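Side-chain contacts in 190aa long hypothetical protein (Pyrococcus horikoshii, PDB 2DDZ), which is of unknown function, assembles as a hexamer and belongs to an uncharacterised family grouped with the class II tRNA synthetase-like folds: residues 90-93 / 94-98; 97-101 / 102-106. One frame throughout, in Å; residues are numbered along the deposited sequence.

Interaction 1. Residues 90-93 / 94-98; sequences LLIA and RLVEL
Ile-92 and Val-96 sit one helical turn apart in the second half of helix 81-100, their CG2 methyls 4.4 Å from each other on the flank that meets strands 106-109 and 112-115. Along this turn the backbone satisfies itself in the i to i+4 pattern of an alpha helix: the amides of Arg-94, Leu-95, Val-96 and Glu-97 donate in order to the carbonyls of Leu-90, Leu-91, Ile-92 and Ala-93. The Glu-97 N to Ala-93 O bond, 3.0 Å, is the straightest of the four at 165°. Ala-93 O also takes a weak second bond from Val-96 N. Apolar carbons crowd round these acceptors: Val-96 CG2 comes within 3.2 Å of Ile-92 O, because CG2 lies anti to the carbonyl carbon and beside the backbone N, while Leu-95 CG is 3.4 Å from Leu-91 O. Glu-97 lays its CG 3.6 Å from Ala-93 O before the chain extends to a carboxylate whose OE2 forms a salt bridge with Arg-108 of the second subunit. Arg-94, its chain bent at chi2 (75°), touches Ala-171 and Glu-175 of helix 161-184 and also packs on Arg-108 of the second subunit. Since the main-chain bonds are met within the helix, its buried flank can present aliphatic side chains to the strands, and the charge of Glu-97 is probably balanced across the subunit interface.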
# COMPACT_ATOMS: atom_id res chain seq x y z
N LEU E 90 -4.75 -21.36 2.17
CA LEU E 90 -3.51 -22.12 2.19
C LEU E 90 -3.49 -22.92 3.49
O LEU E 90 -3.07 -24.08 3.51
CB LEU E 90 -2.30 -21.20 2.17
CG LEU E 90 -0.94 -21.89 2.31
CD1 LEU E 90 -0.76 -22.97 1.23
CD2 LEU E 90 0.15 -20.85 2.22
N LEU E 91 -3.94 -22.30 4.57
CA LEU E 91 -3.95 -22.95 5.87
C LEU E 91 -4.98 -24.08 5.93
O LEU E 91 -4.71 -25.14 6.50
CB LEU E 91 -4.23 -21.92 6.98
CG LEU E 91 -3.25 -20.76 7.14
CD1 LEU E 91 -3.71 -19.87 8.29
CD2 LEU E 91 -1.85 -21.28 7.40
N ILE E 92 -6.17 -23.87 5.35
CA ILE E 92 -7.20 -24.92 5.34
C ILE E 92 -6.65 -26.07 4.50
O ILE E 92 -6.87 -27.24 4.83
CB ILE E 92 -8.54 -24.41 4.73
CG1 ILE E 92 -9.33 -23.63 5.79
CG2 ILE E 92 -9.43 -25.57 4.30
CD1 ILE E 92 -8.48 -22.70 6.55
N ALA E 93 -5.93 -25.74 3.44
CA ALA E 93 -5.35 -26.77 2.60
C ALA E 93 -4.33 -27.58 3.41
O ALA E 93 -4.29 -28.80 3.30
CB ALA E 93 -4.67 -26.16 1.38
N ARG E 94 -3.52 -26.91 4.23
CA ARG E 94 -2.54 -27.63 5.03
C ARG E 94 -3.24 -28.55 6.04
O ARG E 94 -2.78 -29.67 6.26
CB ARG E 94 -1.62 -26.67 5.78
CG ARG E 94 -0.65 -27.38 6.74
CD ARG E 94 0.51 -28.07 6.00
NE ARG E 94 1.40 -28.80 6.91
CZ ARG E 94 1.18 -30.04 7.34
NH1 ARG E 94 0.11 -30.71 6.94
NH2 ARG E 94 2.04 -30.62 8.17
N LEU E 95 -4.33 -28.07 6.64
CA LEU E 95 -5.10 -28.87 7.58
C LEU E 95 -5.64 -30.12 6.88
O LEU E 95 -5.75 -31.18 7.49
CB LEU E 95 -6.28 -28.08 8.15
CG LEU E 95 -5.94 -26.95 9.13
CD1 LEU E 95 -7.24 -26.35 9.64
CD2 LEU E 95 -5.10 -27.49 10.31
N VAL E 96 -5.98 -29.98 5.61
CA VAL E 96 -6.51 -31.10 4.84
C VAL E 96 -5.41 -32.14 4.66
O VAL E 96 -5.63 -33.33 4.89
CB VAL E 96 -7.07 -30.62 3.48
CG1 VAL E 96 -7.35 -31.80 2.56
CG2 VAL E 96 -8.36 -29.81 3.71
N GLU E 97 -4.23 -31.69 4.25
CA GLU E 97 -3.08 -32.57 4.06
C GLU E 97 -2.80 -33.32 5.37
O GLU E 97 -2.48 -34.50 5.37
CB GLU E 97 -1.85 -31.75 3.69
CG GLU E 97 -1.80 -31.25 2.26
CD GLU E 97 -0.84 -30.07 2.09
OE1 GLU E 97 0.12 -29.97 2.87
OE2 GLU E 97 -1.05 -29.26 1.16
N LEU E 98 -2.91 -32.60 6.48
CA LEU E 98 -2.66 -33.16 7.79
C LEU E 98 -3.63 -34.27 8.19
O LEU E 98 -3.25 -35.21 8.89
CB LEU E 98 -2.71 -32.04 8.84
CG LEU E 98 -2.48 -32.50 10.28
CD1 LEU E 98 -1.11 -33.18 10.37
CD2 LEU E 98 -2.56 -31.32 11.24

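Interaction 2. Residues 97-101 / 102-106; sequences ELLWN and YGIEA. With GAI (guanidine), chain S.
Tyr-102 turns back along the last turn of helix 81-100, its ring beside Leu-98 with CE1 4.0 Å from Leu-98 CD1, and Leu-98 O lies in the ring plane at the edge. Gly-103, with positive phi (77°), is the C-prime residue of a Schellman motif: its N donates to Trp-100 O at 2.8 Å, from well above the carbonyl plane. Ile-104 N completes the motif with a 3.1 Å bond to Leu-99 O, and its own O lies over the centre of the Trp-100 ring. With CG anti to the carbonyl carbon (chi1 -83°), the indole swings back toward residues 104-106. Glu-105, centre of an inverse gamma turn, sets its CA over the six-membered ring in a CH-pi contact. Ala-106 O receives a weak hydrogen bond from Trp-100 NE1, and its CB meets Leu-99 CD1. The opposite indole face carries a guanidine, whose N1 is 3.4 Å from Trp-100 CE3. Replacing Trp-100 by an alanine would probably leave Ala-106 O without this donor and Glu-105 without the ring it rests on. Tyr-102 OH is hydrogen-bonded to Glu-163 OE1 and its ring meets Phe-164 edge-to-face on helix 161-184, while Ile-104 and Ala-106 pack on Val-115 of strand 112-115.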
# COMPACT_ATOMS: atom_id res chain seq x y z
N GLU E 97 -4.23 -31.69 4.25
CA GLU E 97 -3.08 -32.57 4.06
C GLU E 97 -2.80 -33.32 5.37
O GLU E 97 -2.48 -34.50 5.37
CB GLU E 97 -1.85 -31.75 3.69
CG GLU E 97 -1.80 -31.25 2.26
CD GLU E 97 -0.84 -30.07 2.09
OE1 GLU E 97 0.12 -29.97 2.87
OE2 GLU E 97 -1.05 -29.26 1.16
N LEU E 98 -2.91 -32.60 6.48
CA LEU E 98 -2.66 -33.16 7.79
C LEU E 98 -3.63 -34.27 8.19
O LEU E 98 -3.25 -35.21 8.89
CB LEU E 98 -2.71 -32.04 8.84
CG LEU E 98 -2.48 -32.50 10.28
CD1 LEU E 98 -1.11 -33.18 10.37
CD2 LEU E 98 -2.56 -31.32 11.24
N LEU E 99 -4.88 -34.16 7.78
CA LEU E 99 -5.87 -35.18 8.12
C LEU E 99 -5.54 -36.48 7.40
O LEU E 99 -5.90 -37.56 7.86
CB LEU E 99 -7.28 -34.70 7.76
CG LEU E 99 -7.85 -33.61 8.68
CD1 LEU E 99 -9.15 -33.08 8.13
CD2 LEU E 99 -8.07 -34.20 10.06
N TRP E 100 -4.83 -36.37 6.28
CA TRP E 100 -4.42 -37.55 5.54
C TRP E 100 -3.44 -38.40 6.34
O TRP E 100 -3.47 -39.63 6.26
CB TRP E 100 -3.78 -37.16 4.21
CG TRP E 100 -4.79 -36.90 3.15
CD1 TRP E 100 -5.32 -35.70 2.79
CD2 TRP E 100 -5.43 -37.88 2.33
NE1 TRP E 100 -6.26 -35.87 1.79
CE2 TRP E 100 -6.35 -37.20 1.49
CE3 TRP E 100 -5.32 -39.28 2.22
CZ2 TRP E 100 -7.15 -37.87 0.56
CZ3 TRP E 100 -6.12 -39.94 1.30
CH2 TRP E 100 -7.03 -39.24 0.48
N ASN E 101 -2.57 -37.75 7.12
CA ASN E 101 -1.59 -38.48 7.93
C ASN E 101 -2.29 -39.12 9.13
O ASN E 101 -1.67 -39.76 9.98
CB ASN E 101 -0.46 -37.54 8.38
CG ASN E 101 0.34 -36.98 7.21
OD1 ASN E 101 0.28 -37.51 6.10
ND2 ASN E 101 1.09 -35.91 7.46
N TYR E 102 -3.60 -38.92 9.19
CA TYR E 102 -4.41 -39.51 10.24
C TYR E 102 -5.27 -40.57 9.57
O TYR E 102 -6.17 -41.15 10.19
CB TYR E 102 -5.30 -38.46 10.89
CG TYR E 102 -4.62 -37.64 11.96
CD1 TYR E 102 -3.78 -36.58 11.61
CD2 TYR E 102 -4.86 -37.89 13.31
CE1 TYR E 102 -3.20 -35.78 12.60
CE2 TYR E 102 -4.28 -37.10 14.31
CZ TYR E 102 -3.46 -36.04 13.94
OH TYR E 102 -2.91 -35.25 14.92
N GLY E 103 -5.00 -40.82 8.29
CA GLY E 103 -5.74 -41.82 7.54
C GLY E 103 -7.12 -41.41 7.09
O GLY E 103 -7.95 -42.27 6.80
N ILE E 104 -7.38 -40.11 7.01
CA ILE E 104 -8.68 -39.61 6.60
C ILE E 104 -8.72 -39.08 5.17
O ILE E 104 -7.90 -38.26 4.77
CB ILE E 104 -9.13 -38.50 7.55
CG1 ILE E 104 -9.32 -39.11 8.93
CG2 ILE E 104 -10.41 -37.84 7.05
CD1 ILE E 104 -9.72 -38.11 9.97
N GLU E 105 -9.69 -39.56 4.39
CA GLU E 105 -9.82 -39.13 3.00
C GLU E 105 -10.61 -37.83 2.95
O GLU E 105 -11.76 -37.80 2.51
CB GLU E 105 -10.55 -40.20 2.18
CG GLU E 105 -9.96 -41.60 2.28
CD GLU E 105 -10.74 -42.64 1.48
OE1 GLU E 105 -11.97 -42.47 1.33
OE2 GLU E 105 -10.12 -43.63 1.02
N ALA E 106 -9.98 -36.74 3.39
CA ALA E 106 -10.62 -35.43 3.40
C ALA E 106 -10.30 -34.61 2.15
O ALA E 106 -9.26 -34.79 1.52
CB ALA E 106 -10.21 -34.67 4.65
C GAI S . -3.52 -39.49 -0.96
N1 GAI S . -3.29 -38.40 -0.30
N2 GAI S . -2.76 -40.58 -0.77
N3 GAI S . -4.54 -39.54 -1.85

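In the fold
Interaction 1 lies within helix 81-100, while interaction 2 joins the last turn of that helix to the loop after it; they share Glu-97 and Leu-98. Interaction 1 is buried, its centre about 10 Å from the centre of the chain, and joins regular helical bonding to aliphatic contacts; interaction 2, about 17 Å out, is partly buried and replaces that repeat with a capping motif, aromatic rings and a bound guanidine. They touch where Val-96 CG1 packs 3.7 Å from Ala-106 O. Both lie against helix 161-184 and strand 112-115, and both reach the second subunit, the first through packing and the Glu-97 salt bridge, the second also through Trp-100 meeting its counterpart Trp-100 there.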